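Local coordinates for protein putative mandelate racemase (Bordetella bronchiseptica, PDB 3OZY) that is of unknown function but belongs to the mandelate racemase group of the enolase superfamily, binds magnesium and probably acts on a sugar-derived acid such as xylarate, at residues L199-Q204 and W225-L230; I36-R41 and G50-P55; G131-T136 and V353-G358. One frame throughout, in Å; residues are numbered along the deposited sequence.

Contact 1 of 3, residues L199-Q204 and W225-L230; sequences LVDANQ and WFEEPL. With MG (magnesium ion), chain C; ACY (acetic acid), chain I.
With CG anti to the backbone N in both Asp201 and Glu227 (chi1 -179° and 169°), and Glu227 extended beyond, the two carboxylates converge on one magnesium ion; paired across parallel strands, both residues leave by the same face of the sheet. The carboxylates stack, their planes 20° apart, with Asp201 OD2 at 2.3 Å and Glu227 OE2 at 2.2 Å from MG. The metal would offset the repulsion between these oxygens; Glu254 and three waters complete its shell. Lys171 makes a salt bridge to Glu227 OE1, and Lys173 NZ is hydrogen-bonded to Asp201 OD2. The other oxygen, Asp201 OD1, accepts hydrogen bonds from Asn203 N, in an Asx turn, and from a metal-bound water, which also donates to Glu228 OE1; Glu228 OE2 is hydrogen-bonded to Asn255 ND2. Beneath them Glu227 N donates to Val200 O at 2.8 Å, and Ala202 N to Glu227 O at 2.9 Å. Leu199 CD2 lies over one face of the indole, 3.4 Å from Trp225 CE2. Helix 208-220 packs against Val200 and Phe226 on the other face. Adjacent barrel strands of a beta-alpha-beta unit presenting metal-binding carboxylates at their C-terminal ends are the hallmark of the enolase-superfamily active site.

Contact 2 of 3, residues I36-R41 and G50-P55; sequences ILVEVR and GSPSGP
Ser51 OG is held by three partners: it accepts from Ser53 N at 3.2 Å, accepts a hydrogen bond from a water 2.8 Å from Ser51 OG, and is hydrogen-bonded to Asp308 OD2 ahead of helix 309-321. The first of these bonds closes an ST turn, and it depends on OG standing anti to the backbone N (chi1 169°), which swings the hydroxyl forward along the chain. The same water accepts from Ile36 N at 2.8 Å and donates to Ser53 O, so it carries the link between the strand and the turn where direct pairing has ended. Val38 and Gly50 form the last antiparallel hydrogen-bonded pair, following Val40 with Gly48, with Val38 N to Gly50 O at 2.8 Å and Gly50 N to Val38 O at 3.1 Å; in each the donor lies well above the plane of the carbonyl it meets. One residue farther on, Ser51 CA points its hydrogen at Ile36 O, 3.5 Å away, and Pro52 then turns the chain off the sheet. The pyrrolidine ring comes across Ile36 at about a right angle, with Pro52 CD 3.8 Å from Ile36 CB, while Val38 CG2 reaches the same carbon obliquely at 4.0 Å from Pro52 CD. Leu61 and Ile65 of helix 58-73 pack on this apolar side. The edge strand of the N-terminal domain's three-stranded meander thus leaves the sheet with a water and Ser51 OG taking over from direct pairing. Because that serine is hydrogen-bonded to Asp308 and Ser53 OG to Arg280, the chemistry ties the exit of the N-terminal sheet to the barrel domain.

Contact 3 of 3, residues G131-T136 and V353-G358; sequences GGKFHT and VQPPQG
Neither segment is regular: Gly131, with positive phi, ends helix 126-129 in a Schellman motif, His135 centres an inverse gamma turn, and the chain leaving strand 352-353 stays largely extended through two prolines; Thr136 CA and Gln354 CA, the nearest pair, are 8.8 Å apart. One long side chain spans that gap. Lys133 has CG anti to its carbonyl carbon (chi1 -67°) and is fully extended beyond, so that NZ arrives 3.1 Å from Gln354 OE1 and donates to it from well above the amide plane. Gln354 bends at chi2 (-75°) to bring its amide across the lysine tip at about a right angle. A water donates to the same oxygen, at 3.0 Å from Gln354 OE1, and to His135 O at 2.8 Å, adding a second link between the segments. Below the ammonium, Lys133 CE meets the ring of Pro355 tip to tip, 3.8 Å from Pro355 CG. Gln357, also bent at chi2, crosses the lysine tip; its NE2 makes a weak bond to Pro355 O, and its OE1 is held by Tyr127 OH. Tyr127 packs on both Lys133 and Pro355, and Ala320 of helix 309-321 lies against the proline. The lysine meets a neutral amide oxygen here, with one direct bond and one water bridge, which implies a modest, partly solvated surface contact between the linker into the barrel and its C-terminal chain.

How the contacts relate
Contact 2 comes first along the chain, in the N-terminal domain; contact 3 then brings residues 131-136, just ahead of the first barrel strand 139-146, to residues 353-358, and contact 1 is nested inside the loop so closed. Contacts 1 and 2 lie on opposite sides of the chain's centre, their centres about 26 Å apart and nearest atoms about 8 Å; contact 3 is about 28 Å from contact 1 and about 22 Å from contact 2, centre to centre. Contact 1 lies on barrel strands 197-201 and 225-227; contact 3 joins loops next to strands 139-146 and 352-353 of the same sheet, and helix 309-321 touches contacts 2 and 3. Metal site, N-terminal sheet and barrel-edge surface contact are thus separate regions.

Contact 1 of 3, residues L199-Q204 and W225-L230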
loop_
_atom_site.group_PDB
_atom_site.type_symbol
_atom_site.label_atom_id
_atom_site.label_comp_id
_atom_site.label_asym_id
_atom_site.label_seq_id
_atom_site.Cartn_x
_atom_site.Cartn_y
_atom_site.Cartn_z
ATOM N N LEU A 199 4.202 11.078 -26.214
ATOM C CA LEU A 199 3.483 10.513 -25.076
ATOM C C LEU A 199 3.209 11.640 -24.089
ATOM O O LEU A 199 3.969 12.603 -24.035
ATOM C CB LEU A 199 4.360 9.467 -24.388
ATOM C CG LEU A 199 4.649 8.150 -25.118
ATOM C CD1 LEU A 199 5.201 8.322 -26.530
ATOM C CD2 LEU A 199 5.609 7.340 -24.262
ATOM N N VAL A 200 2.137 11.527 -23.310
ATOM C CA VAL A 200 1.777 12.548 -22.332
ATOM C C VAL A 200 1.549 11.880 -20.975
ATOM O O VAL A 200 1.048 10.744 -20.922
ATOM C CB VAL A 200 0.507 13.296 -22.796
ATOM C CG1 VAL A 200 -0.087 14.126 -21.684
ATOM C CG2 VAL A 200 0.820 14.165 -24.020
ATOM N N ASP A 201 1.925 12.560 -19.890
ATOM C CA ASP A 201 1.855 11.993 -18.546
ATOM C C ASP A 201 1.400 13.075 -17.576
ATOM O O ASP A 201 2.102 14.081 -17.394
ATOM C CB ASP A 201 3.246 11.465 -18.173
ATOM C CG ASP A 201 3.305 10.826 -16.804
ATOM O OD1 ASP A 201 2.339 10.922 -16.019
ATOM O OD2 ASP A 201 4.373 10.239 -16.503
ATOM N N ALA A 202 0.219 12.880 -16.979
ATOM C CA ALA A 202 -0.374 13.872 -16.088
ATOM C C ALA A 202 -0.083 13.623 -14.607
ATOM O O ALA A 202 -0.499 14.414 -13.775
ATOM C CB ALA A 202 -1.887 13.963 -16.312
ATOM N N ASN A 203 0.609 12.537 -14.269
ATOM C CA ASN A 203 0.919 12.256 -12.863
ATOM C C ASN A 203 -0.300 12.376 -11.938
ATOM O O ASN A 203 -0.202 12.910 -10.827
ATOM C CB ASN A 203 2.054 13.155 -12.354
ATOM C CG ASN A 203 3.403 12.730 -12.872
ATOM O OD1 ASN A 203 3.875 13.231 -13.897
ATOM N ND2 ASN A 203 4.041 11.803 -12.167
ATOM N N GLN A 204 -1.441 11.861 -12.400
ATOM C CA GLN A 204 -2.673 11.815 -11.601
ATOM C C GLN A 204 -3.259 13.186 -11.291
ATOM O O GLN A 204 -4.026 13.330 -10.334
ATOM C CB GLN A 204 -2.461 11.070 -10.272
ATOM C CG GLN A 204 -1.764 9.728 -10.361
ATOM C CD GLN A 204 -1.698 9.042 -8.994
ATOM O OE1 GLN A 204 -2.728 8.796 -8.359
ATOM N NE2 GLN A 204 -0.486 8.740 -8.535
ATOM N N TRP A 225 0.111 7.758 -26.044
ATOM C CA TRP A 225 -0.607 7.405 -24.828
ATOM C C TRP A 225 -0.796 8.588 -23.900
ATOM O O TRP A 225 -0.121 9.612 -24.050
ATOM C CB TRP A 225 0.013 6.195 -24.110
ATOM C CG TRP A 225 1.292 6.363 -23.284
ATOM C CD1 TRP A 225 1.637 7.384 -22.424
ATOM C CD2 TRP A 225 2.317 5.376 -23.171
ATOM N NE1 TRP A 225 2.855 7.093 -21.820
ATOM C CE2 TRP A 225 3.284 5.862 -22.262
ATOM C CE3 TRP A 225 2.519 4.127 -23.769
ATOM C CZ2 TRP A 225 4.439 5.135 -21.943
ATOM C CZ3 TRP A 225 3.659 3.407 -23.453
ATOM C CH2 TRP A 225 4.606 3.911 -22.551
ATOM N N PHE A 226 -1.743 8.420 -22.975
ATOM C CA PHE A 226 -2.119 9.377 -21.931
ATOM C C PHE A 226 -1.882 8.616 -20.625
ATOM O O PHE A 226 -2.662 7.722 -20.263
ATOM C CB PHE A 226 -3.615 9.689 -22.096
ATOM C CG PHE A 226 -4.126 10.876 -21.312
ATOM C CD1 PHE A 226 -3.295 11.685 -20.564
ATOM C CD2 PHE A 226 -5.477 11.192 -21.386
ATOM C CE1 PHE A 226 -3.812 12.798 -19.896
ATOM C CE2 PHE A 226 -5.998 12.282 -20.729
ATOM C CZ PHE A 226 -5.172 13.089 -19.975
ATOM N N GLU A 227 -0.795 8.949 -19.933
ATOM C CA GLU A 227 -0.333 8.216 -18.754
ATOM C C GLU A 227 -0.776 8.900 -17.460
ATOM O O GLU A 227 -0.743 10.132 -17.361
ATOM C CB GLU A 227 1.191 8.101 -18.815
ATOM C CG GLU A 227 1.845 7.611 -17.549
ATOM C CD GLU A 227 3.310 7.311 -17.748
ATOM O OE1 GLU A 227 3.776 7.314 -18.908
ATOM O OE2 GLU A 227 4.005 7.061 -16.741
ATOM N N GLU A 228 -1.185 8.092 -16.477
ATOM C CA GLU A 228 -1.746 8.589 -15.215
ATOM C C GLU A 228 -2.628 9.820 -15.430
ATOM O O GLU A 228 -2.433 10.869 -14.814
ATOM C CB GLU A 228 -0.656 8.858 -14.167
ATOM C CG GLU A 228 -0.010 7.583 -13.624
ATOM C CD GLU A 228 0.681 7.822 -12.298
ATOM O OE1 GLU A 228 1.218 8.938 -12.097
ATOM O OE2 GLU A 228 0.683 6.910 -11.444
ATOM N N PRO A 229 -3.637 9.695 -16.296
ATOM C CA PRO A 229 -4.492 10.864 -16.534
ATOM C C PRO A 229 -5.263 11.268 -15.279
ATOM O O PRO A 229 -5.548 12.457 -15.093
ATOM C CB PRO A 229 -5.464 10.364 -17.604
ATOM C CG PRO A 229 -5.516 8.860 -17.395
ATOM C CD PRO A 229 -4.091 8.507 -17.040
ATOM N N LEU A 230 -5.583 10.288 -14.429
ATOM C CA LEU A 230 -6.401 10.488 -13.233
ATOM C C LEU A 230 -5.728 9.842 -12.041
ATOM O O LEU A 230 -4.773 9.081 -12.185
ATOM C CB LEU A 230 -7.770 9.813 -13.406
ATOM C CG LEU A 230 -8.565 10.195 -14.655
ATOM C CD1 LEU A 230 -9.738 9.246 -14.844
ATOM C CD2 LEU A 230 -9.056 11.634 -14.570
HETATM MG MG MG C . 4.765 8.413 -15.119
HETATM C C ACY I . 8.141 12.055 -12.169
HETATM O O ACY I . 7.099 12.524 -12.659
HETATM O OXT ACY I . 9.276 12.237 -12.660
HETATM C CH3 ACY I . 8.054 11.238 -10.913
HETATM O O HOH W 1 2.952 9.226 -14.119
HETATM O O HOH W 2 2.305 10.325 -10.048
HETATM O O HOH W 3 5.749 9.706 -13.388
HETATM O O HOH W 4 7.002 8.108 -15.836
#

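Contact 2 of 3, residues I36-R41 and G50-P55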
loop_
_atom_site.group_PDB
_atom_site.type_symbol
_atom_site.label_atom_id
_atom_site.label_comp_id
_atom_site.label_asym_id
_atom_site.label_seq_id
_atom_site.Cartn_x
_atom_site.Cartn_y
_atom_site.Cartn_z
ATOM N N ILE A 36 17.875 2.934 -3.120
ATOM C CA ILE A 36 18.492 1.868 -2.351
ATOM C C ILE A 36 19.140 0.898 -3.324
ATOM O O ILE A 36 18.500 0.433 -4.266
ATOM C CB ILE A 36 17.441 1.076 -1.550
ATOM C CG1 ILE A 36 16.901 1.902 -0.387
ATOM C CG2 ILE A 36 18.031 -0.247 -1.053
ATOM C CD1 ILE A 36 17.903 2.125 0.741
ATOM N N LEU A 37 20.416 0.593 -3.097
ATOM C CA LEU A 37 21.081 -0.493 -3.792
ATOM C C LEU A 37 20.980 -1.729 -2.910
ATOM O O LEU A 37 21.597 -1.787 -1.843
ATOM C CB LEU A 37 22.552 -0.145 -4.069
ATOM C CG LEU A 37 23.375 -1.254 -4.724
ATOM C CD1 LEU A 37 22.841 -1.587 -6.096
ATOM C CD2 LEU A 37 24.852 -0.859 -4.813
ATOM N N VAL A 38 20.165 -2.692 -3.332
ATOM C CA VAL A 38 20.019 -3.939 -2.596
ATOM C C VAL A 38 21.193 -4.844 -2.925
ATOM O O VAL A 38 21.620 -4.919 -4.076
ATOM C CB VAL A 38 18.706 -4.654 -2.974
ATOM C CG1 VAL A 38 18.571 -5.986 -2.220
ATOM C CG2 VAL A 38 17.512 -3.744 -2.691
ATOM N N GLU A 39 21.715 -5.519 -1.903
ATOM C CA GLU A 39 22.786 -6.488 -2.082
ATOM C C GLU A 39 22.431 -7.765 -1.329
ATOM O O GLU A 39 22.296 -7.753 -0.106
ATOM C CB GLU A 39 24.111 -5.908 -1.572
ATOM C CG GLU A 39 25.311 -6.810 -1.821
ATOM C CD GLU A 39 26.587 -6.292 -1.179
ATOM O OE1 GLU A 39 26.591 -5.159 -0.660
ATOM O OE2 GLU A 39 27.593 -7.027 -1.191
ATOM N N VAL A 40 22.243 -8.859 -2.061
ATOM C CA VAL A 40 21.978 -10.153 -1.443
ATOM C C VAL A 40 23.237 -11.003 -1.534
ATOM O O VAL A 40 23.748 -11.259 -2.624
ATOM C CB VAL A 40 20.804 -10.884 -2.130
ATOM C CG1 VAL A 40 20.645 -12.301 -1.563
ATOM C CG2 VAL A 40 19.515 -10.081 -1.968
ATOM N N ARG A 41 23.741 -11.419 -0.377
ATOM C CA ARG A 41 24.967 -12.206 -0.310
ATOM C C ARG A 41 24.668 -13.662 0.013
ATOM O O ARG A 41 23.656 -13.976 0.636
ATOM C CB ARG A 41 25.900 -11.640 0.760
ATOM C CG ARG A 41 26.366 -10.219 0.492
ATOM C CD ARG A 41 27.248 -9.738 1.631
ATOM N NE ARG A 41 27.890 -8.458 1.342
ATOM C CZ ARG A 41 28.761 -7.864 2.154
ATOM N NH1 ARG A 41 29.088 -8.431 3.308
ATOM N NH2 ARG A 41 29.303 -6.704 1.815
ATOM N N GLY A 50 20.012 -5.158 -6.671
ATOM C CA GLY A 50 18.718 -4.708 -7.153
ATOM C C GLY A 50 18.404 -3.307 -6.672
ATOM O O GLY A 50 19.207 -2.673 -5.985
ATOM N N SER A 51 17.223 -2.816 -7.041
ATOM C CA SER A 51 16.746 -1.503 -6.610
ATOM C C SER A 51 15.231 -1.543 -6.502
ATOM O O SER A 51 14.570 -2.047 -7.411
ATOM C CB SER A 51 17.116 -0.425 -7.631
ATOM O OG SER A 51 16.430 0.784 -7.333
ATOM N N PRO A 52 14.677 -0.997 -5.408
ATOM C CA PRO A 52 13.222 -0.876 -5.210
ATOM C C PRO A 52 12.660 0.464 -5.696
ATOM O O PRO A 52 11.609 0.897 -5.220
ATOM C CB PRO A 52 13.087 -0.949 -3.691
ATOM C CG PRO A 52 14.339 -0.217 -3.225
ATOM C CD PRO A 52 15.420 -0.689 -4.171
ATOM N N SER A 53 13.369 1.107 -6.623
ATOM C CA SER A 53 12.896 2.330 -7.259
ATOM C C SER A 53 12.779 3.499 -6.272
ATOM O O SER A 53 13.409 3.517 -5.207
ATOM C CB SER A 53 11.571 2.053 -7.984
ATOM O OG SER A 53 11.160 3.147 -8.789
ATOM N N GLY A 54 11.979 4.487 -6.647
ATOM C CA GLY A 54 11.804 5.697 -5.861
ATOM C C GLY A 54 10.933 6.660 -6.643
ATOM O O GLY A 54 10.591 6.386 -7.787
ATOM N N PRO A 55 10.566 7.796 -6.045
ATOM C CA PRO A 55 10.932 8.193 -4.685
ATOM C C PRO A 55 10.106 7.470 -3.625
ATOM O O PRO A 55 8.869 7.453 -3.661
ATOM C CB PRO A 55 10.633 9.699 -4.668
ATOM C CG PRO A 55 9.551 9.876 -5.707
ATOM C CD PRO A 55 9.817 8.843 -6.765
HETATM O O HOH W 5 15.884 2.380 -5.036
#

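Contact 3 of 3, residues G131-T136 and V353-G358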
loop_
_atom_site.group_PDB
_atom_site.type_symbol
_atom_site.label_atom_id
_atom_site.label_comp_id
_atom_site.label_asym_id
_atom_site.label_seq_id
_atom_site.Cartn_x
_atom_site.Cartn_y
_atom_site.Cartn_z
ATOM N N GLY A 131 13.708 -16.870 -21.763
ATOM C CA GLY A 131 13.354 -17.377 -23.075
ATOM C C GLY A 131 14.050 -16.654 -24.215
ATOM O O GLY A 131 13.745 -16.891 -25.379
ATOM N N GLY A 132 14.987 -15.773 -23.884
ATOM C CA GLY A 132 15.739 -15.049 -24.901
ATOM C C GLY A 132 14.987 -13.869 -25.497
ATOM O O GLY A 132 13.858 -13.551 -25.101
ATOM N N LYS A 133 15.605 -13.210 -26.467
ATOM C CA LYS A 133 15.009 -12.003 -27.020
ATOM C C LYS A 133 13.789 -12.289 -27.876
ATOM O O LYS A 133 13.723 -13.311 -28.566
ATOM C CB LYS A 133 16.035 -11.230 -27.851
ATOM C CG LYS A 133 17.166 -10.663 -27.016
ATOM C CD LYS A 133 18.219 -9.973 -27.876
ATOM C CE LYS A 133 19.274 -9.378 -26.961
ATOM N NZ LYS A 133 20.334 -8.622 -27.696
ATOM N N PHE A 134 12.813 -11.386 -27.796
ATOM C CA PHE A 134 11.850 -11.195 -28.866
ATOM C C PHE A 134 12.360 -10.086 -29.798
ATOM O O PHE A 134 12.399 -10.249 -31.014
ATOM C CB PHE A 134 10.473 -10.795 -28.324
ATOM C CG PHE A 134 9.508 -10.416 -29.411
ATOM C CD1 PHE A 134 8.703 -11.375 -30.009
ATOM C CD2 PHE A 134 9.447 -9.111 -29.874
ATOM C CE1 PHE A 134 7.838 -11.030 -31.032
ATOM C CE2 PHE A 134 8.581 -8.758 -30.897
ATOM C CZ PHE A 134 7.778 -9.723 -31.476
ATOM N N HIS A 135 12.747 -8.956 -29.209
ATOM C CA HIS A 135 13.225 -7.807 -29.971
ATOM C C HIS A 135 14.701 -7.980 -30.298
ATOM O O HIS A 135 15.563 -7.341 -29.700
ATOM C CB HIS A 135 12.987 -6.523 -29.177
ATOM C CG HIS A 135 11.539 -6.217 -28.959
ATOM N ND1 HIS A 135 10.735 -5.703 -29.953
ATOM C CD2 HIS A 135 10.746 -6.371 -27.870
ATOM C CE1 HIS A 135 9.508 -5.548 -29.485
ATOM N NE2 HIS A 135 9.489 -5.943 -28.223
ATOM N N THR A 136 14.984 -8.852 -31.260
ATOM C CA THR A 136 16.362 -9.249 -31.534
ATOM C C THR A 136 17.253 -8.096 -32.010
ATOM O O THR A 136 18.457 -8.097 -31.744
ATOM C CB THR A 136 16.430 -10.408 -32.561
ATOM O OG1 THR A 136 15.849 -9.994 -33.802
ATOM C CG2 THR A 136 15.683 -11.639 -32.046
ATOM N N VAL A 353 17.712 0.586 -28.102
ATOM C CA VAL A 353 18.731 0.205 -27.127
ATOM C C VAL A 353 18.812 -1.322 -27.050
ATOM O O VAL A 353 17.874 -2.024 -27.428
ATOM C CB VAL A 353 18.443 0.783 -25.715
ATOM C CG1 VAL A 353 18.434 2.308 -25.745
ATOM C CG2 VAL A 353 17.116 0.263 -25.181
ATOM N N GLN A 354 19.937 -1.831 -26.565
ATOM C CA GLN A 354 20.093 -3.266 -26.350
ATOM C C GLN A 354 20.257 -3.533 -24.865
ATOM O O GLN A 354 20.854 -2.729 -24.152
ATOM C CB GLN A 354 21.312 -3.807 -27.102
ATOM C CG GLN A 354 21.184 -3.792 -28.629
ATOM C CD GLN A 354 20.268 -4.881 -29.169
ATOM O OE1 GLN A 354 19.711 -5.685 -28.415
ATOM N NE2 GLN A 354 20.109 -4.910 -30.487
ATOM N N PRO A 355 19.729 -4.666 -24.383
ATOM C CA PRO A 355 19.926 -4.991 -22.970
ATOM C C PRO A 355 21.405 -5.242 -22.675
ATOM O O PRO A 355 22.153 -5.584 -23.588
ATOM C CB PRO A 355 19.115 -6.284 -22.789
ATOM C CG PRO A 355 19.008 -6.866 -24.154
ATOM C CD PRO A 355 18.934 -5.688 -25.087
ATOM N N PRO A 356 21.821 -5.057 -21.415
ATOM C CA PRO A 356 23.190 -5.398 -21.013
ATOM C C PRO A 356 23.478 -6.863 -21.324
ATOM O O PRO A 356 22.583 -7.706 -21.231
ATOM C CB PRO A 356 23.178 -5.164 -19.498
ATOM C CG PRO A 356 22.040 -4.215 -19.260
ATOM C CD PRO A 356 21.007 -4.597 -20.277
ATOM N N GLN A 357 24.723 -7.170 -21.675
ATOM C CA GLN A 357 25.057 -8.494 -22.186
ATOM C C GLN A 357 25.766 -9.425 -21.200
ATOM O O GLN A 357 25.941 -10.610 -21.481
ATOM C CB GLN A 357 25.860 -8.368 -23.482
ATOM C CG GLN A 357 25.039 -7.781 -24.626
ATOM C CD GLN A 357 23.770 -8.576 -24.883
ATOM O OE1 GLN A 357 23.778 -9.805 -24.810
ATOM N NE2 GLN A 357 22.669 -7.878 -25.182
ATOM N N GLY A 358 26.167 -8.898 -20.052
ATOM C CA GLY A 358 26.835 -9.715 -19.052
ATOM C C GLY A 358 25.876 -10.610 -18.281
ATOM O O GLY A 358 24.674 -10.645 -18.554
HETATM O O HOH W 6 16.940 -6.413 -27.442
#